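Long-range contact in Thg1-like uncharacterized protein (Bacillus thuringiensis, PDB 4KGM), which probably adds nucleotides to the 5' end of tRNA, like tRNA(His) guanylyltransferase, using a polymerase palm-like catalytic domain that binds ATP and magnesium: residues P20-P24 and L80-K86. Numbering follows the deposited sequence.
Sequences PERMP and LITNYDK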
ATOM      1  N   PRO A  20       7.084   1.474   7.897  1.00 22.57           N
ATOM      2  CA  PRO A  20       7.356   2.448   8.958  1.00 21.24           C
ATOM      3  C   PRO A  20       8.626   2.067   9.710  1.00 20.13           C
ATOM      4  O   PRO A  20       8.848   0.886   9.969  1.00 20.70           O
ATOM      5  CB  PRO A  20       6.125   2.336   9.871  1.00 17.53           C
ATOM      6  CG  PRO A  20       5.459   1.051   9.490  1.00 19.83           C
ATOM      7  CD  PRO A  20       5.755   0.858   8.039  1.00 20.06           C
ATOM      8  N   GLU A  21       9.447   3.060  10.035  1.00 19.27           N
ATOM      9  CA  GLU A  21      10.752   2.822  10.642  1.00 20.50           C
ATOM     10  C   GLU A  21      10.668   2.617  12.152  1.00 23.60           C
ATOM     11  O   GLU A  21       9.586   2.667  12.739  1.00 22.86           O
ATOM     12  CB  GLU A  21      11.698   3.986  10.332  1.00 23.53           C
ATOM     13  CG  GLU A  21      11.905   4.247   8.846  1.00 26.72           C
ATOM     14  CD  GLU A  21      12.766   5.470   8.579  1.00 29.81           C
ATOM     15  OE1 GLU A  21      13.309   6.041   9.548  1.00 34.71           O
ATOM     16  OE2 GLU A  21      12.895   5.868   7.401  1.00 33.88           O
ATOM     17  N   ARG A  22      11.828   2.390  12.763  1.00 22.87           N
ATOM     18  CA  ARG A  22      11.956   2.206  14.208  1.00 24.55           C
ATOM     19  C   ARG A  22      11.034   1.138  14.792  1.00 25.12           C
ATOM     20  O   ARG A  22      10.468   1.318  15.869  1.00 24.76           O
ATOM     21  CB  ARG A  22      11.780   3.535  14.951  1.00 29.71           C
ATOM     22  CG  ARG A  22      12.909   4.525  14.709  1.00 26.26           C
ATOM     23  CD  ARG A  22      12.863   5.674  15.703  1.00 32.21           C
ATOM     24  NE  ARG A  22      13.021   5.209  17.078  1.00 37.49           N
ATOM     25  CZ  ARG A  22      14.195   4.978  17.656  1.00 37.11           C
ATOM     26  NH1 ARG A  22      15.318   5.163  16.977  1.00 36.91           N
ATOM     27  NH2 ARG A  22      14.248   4.556  18.913  1.00 41.21           N
ATOM     28  N   MET A  23      10.892   0.028  14.074  1.00 20.79           N
ATOM     29  CA  MET A  23      10.152  -1.122  14.578  1.00 24.72           C
ATOM     30  C   MET A  23      10.635  -2.410  13.907  1.00 26.08           C
ATOM     31  O   MET A  23      11.132  -2.371  12.781  1.00 25.09           O
ATOM     32  CB  MET A  23       8.637  -0.922  14.410  1.00 28.22           C
ATOM     33  CG  MET A  23       8.154  -0.784  12.984  1.00 24.93           C
ATOM     34  SD  MET A  23       6.358  -0.578  12.930  1.00 25.51           S
ATOM     35  CE  MET A  23       6.169   0.938  13.867  1.00 19.92           C
ATOM     36  N   PRO A  24      10.516  -3.552  14.610  1.00 28.74           N
ATOM     37  CA  PRO A  24      11.002  -4.846  14.116  1.00 22.53           C
ATOM     38  C   PRO A  24      10.511  -5.189  12.713  1.00 21.14           C
ATOM     39  O   PRO A  24       9.323  -5.051  12.420  1.00 23.02           O
ATOM     40  CB  PRO A  24      10.417  -5.839  15.122  1.00 24.01           C
ATOM     41  CG  PRO A  24      10.313  -5.067  16.382  1.00 28.75           C
ATOM     42  CD  PRO A  24       9.964  -3.661  15.974  1.00 28.49           C
ATOM     43  N   LEU A  80      15.047 -11.679  11.210  1.00 27.07           N
ATOM     44  CA  LEU A  80      14.647 -10.568  12.066  1.00 25.71           C
ATOM     45  C   LEU A  80      15.565  -9.372  11.864  1.00 25.55           C
ATOM     46  O   LEU A  80      16.771  -9.454  12.106  1.00 24.81           O
ATOM     47  CB  LEU A  80      14.655 -10.978  13.540  1.00 25.97           C
ATOM     48  CG  LEU A  80      14.579  -9.821  14.544  1.00 24.33           C
ATOM     49  CD1 LEU A  80      13.266  -9.061  14.414  1.00 26.71           C
ATOM     50  CD2 LEU A  80      14.775 -10.313  15.967  1.00 22.83           C
ATOM     51  N   ILE A  81      14.986  -8.260  11.422  1.00 23.32           N
ATOM     52  CA  ILE A  81      15.745  -7.034  11.212  1.00 24.65           C
ATOM     53  C   ILE A  81      15.256  -5.935  12.149  1.00 23.79           C
ATOM     54  O   ILE A  81      14.055  -5.680  12.246  1.00 25.76           O
ATOM     55  CB  ILE A  81      15.620  -6.536   9.761  1.00 21.33           C
ATOM     56  CG1 ILE A  81      15.847  -7.685   8.777  1.00 20.20           C
ATOM     57  CG2 ILE A  81      16.601  -5.407   9.500  1.00 22.43           C
ATOM     58  CD1 ILE A  81      15.634  -7.295   7.333  1.00 19.44           C
ATOM     59  N   THR A  82      16.188  -5.297  12.847  1.00 19.72           N
ATOM     60  CA  THR A  82      15.858  -4.156  13.694  1.00 33.16           C
ATOM     61  C   THR A  82      16.601  -2.923  13.201  1.00 26.79           C
ATOM     62  O   THR A  82      17.738  -3.020  12.742  1.00 25.00           O
ATOM     63  CB  THR A  82      16.215  -4.406  15.173  1.00 31.52           C
ATOM     64  OG1 THR A  82      17.635  -4.543  15.311  1.00 30.31           O
ATOM     65  CG2 THR A  82      15.527  -5.662  15.686  1.00 22.68           C
ATOM     66  N   ASN A  83      15.955  -1.765  13.296  1.00 29.56           N
ATOM     67  CA  ASN A  83      16.542  -0.521  12.811  1.00 27.26           C
ATOM     68  C   ASN A  83      16.455   0.606  13.834  1.00 31.80           C
ATOM     69  O   ASN A  83      16.394   1.780  13.470  1.00 31.81           O
ATOM     70  CB  ASN A  83      15.865  -0.091  11.510  1.00 20.78           C
ATOM     71  CG  ASN A  83      14.358   0.007  11.647  1.00 26.62           C
ATOM     72  OD1 ASN A  83      13.810  -0.150  12.741  1.00 23.26           O
ATOM     73  ND2 ASN A  83      13.676   0.270  10.536  1.00 24.87           N
ATOM     74  N   TYR A  84      16.449   0.245  15.113  1.00 33.37           N
ATOM     75  CA  TYR A  84      16.311   1.229  16.180  1.00 32.86           C
ATOM     76  C   TYR A  84      17.340   1.024  17.287  1.00 41.37           C
ATOM     77  O   TYR A  84      17.093   1.366  18.444  1.00 41.50           O
ATOM     78  CB  TYR A  84      14.896   1.189  16.760  1.00 32.59           C
ATOM     79  CG  TYR A  84      14.406  -0.204  17.089  1.00 36.41           C
ATOM     80  CD1 TYR A  84      13.690  -0.947  16.157  1.00 30.27           C
ATOM     81  CD2 TYR A  84      14.654  -0.776  18.331  1.00 31.39           C
ATOM     82  CE1 TYR A  84      13.238  -2.220  16.451  1.00 29.84           C
ATOM     83  CE2 TYR A  84      14.204  -2.050  18.633  1.00 37.03           C
ATOM     84  CZ  TYR A  84      13.497  -2.766  17.690  1.00 32.84           C
ATOM     85  OH  TYR A  84      13.047  -4.033  17.985  1.00 34.25           O
ATOM     86  N   ASP A  85      18.491   0.466  16.922  1.00 48.47           N
ATOM     87  CA  ASP A  85      19.578   0.233  17.866  1.00 45.41           C
ATOM     88  C   ASP A  85      20.024   1.548  18.498  1.00 49.60           C
ATOM     89  O   ASP A  85      20.139   1.657  19.720  1.00 48.38           O
ATOM     90  CB  ASP A  85      20.762  -0.433  17.161  1.00 45.05           C
ATOM     91  CG  ASP A  85      20.375  -1.722  16.454  1.00 45.85           C
ATOM     92  OD1 ASP A  85      21.244  -2.610  16.328  1.00 45.92           O
ATOM     93  OD2 ASP A  85      19.208  -1.844  16.023  1.00 37.23           O
ATOM     94  N   LYS A  86      20.274   2.540  17.650  1.00 48.01           N
ATOM     95  CA  LYS A  86      20.609   3.883  18.103  1.00 50.41           C
ATOM     96  C   LYS A  86      19.536   4.861  17.642  1.00 51.49           C
ATOM     97  O   LYS A  86      18.518   4.457  17.079  1.00 49.06           O
ATOM     98  CB  LYS A  86      21.967   4.315  17.548  1.00 47.36           C
ATOM     99  CG  LYS A  86      23.125   3.428  17.964  1.00 49.09           C
ATOM    100  CD  LYS A  86      24.424   3.909  17.339  1.00 58.67           C
ATOM    101  CE  LYS A  86      25.596   3.034  17.750  1.00 60.49           C
ATOM    102  NZ  LYS A  86      26.864   3.479  17.107  1.00 62.30           N
TER
HETATM  103  O   HOH W   1      10.898  -0.573  10.553  1.00 21.42           O
HETATM  104  O   HOH W   2      17.466   4.069  19.928  1.00 43.73           O
HETATM  105  O   HOH W   3      13.838  -2.977  11.334  1.00 22.74           O
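Asn83 and Arg22 supply the direct polar links. Met23 N donates to Asn83 OD1 over 3.2 Å, but the N-H...O angle of 124° marks this bond as weak. Arg22 is bent at chi3, and its NH1 reaches Lys86 O at 3.3 Å; the acceptor lies at the edge, near the guanidinium plane. NH2 has a salt bridge to Asp138 of the second subunit, so both intra- and intersubunit bonds fix the guanidinium.

Water carries much of the remaining polar contact. One molecule accepts from Asn83 ND2 and donates to Pro20 O and Met23 O; ND2 also hydrogen-bonds Ser91 OG, which helps position the amide. Another water donates to Met23 O and Ile81 O, bridging the backbones where direct pairing is absent.

Packing centres on Tyr84. Its CB sits over the centre of one guanidinium face, 4.0 Å from Arg22 CZ, while the ring plane is turned 63° from that group, which excludes a parallel stack. CG lies between the backbone N and the carbonyl carbon (chi1 48°), which carries the ring alongside the 22-24 backbone, and CE1 meets Pro24 CD at 3.6 Å. Tyr84 OH bonds to Val237 O, tethering the ring's far end.

The contact joins the loop entering strand 25-31 to the exit of its antiparallel neighbour, strand 76-81, at one end of the palm-like sheet; helix 140-160 packs against Pro24 and Leu80.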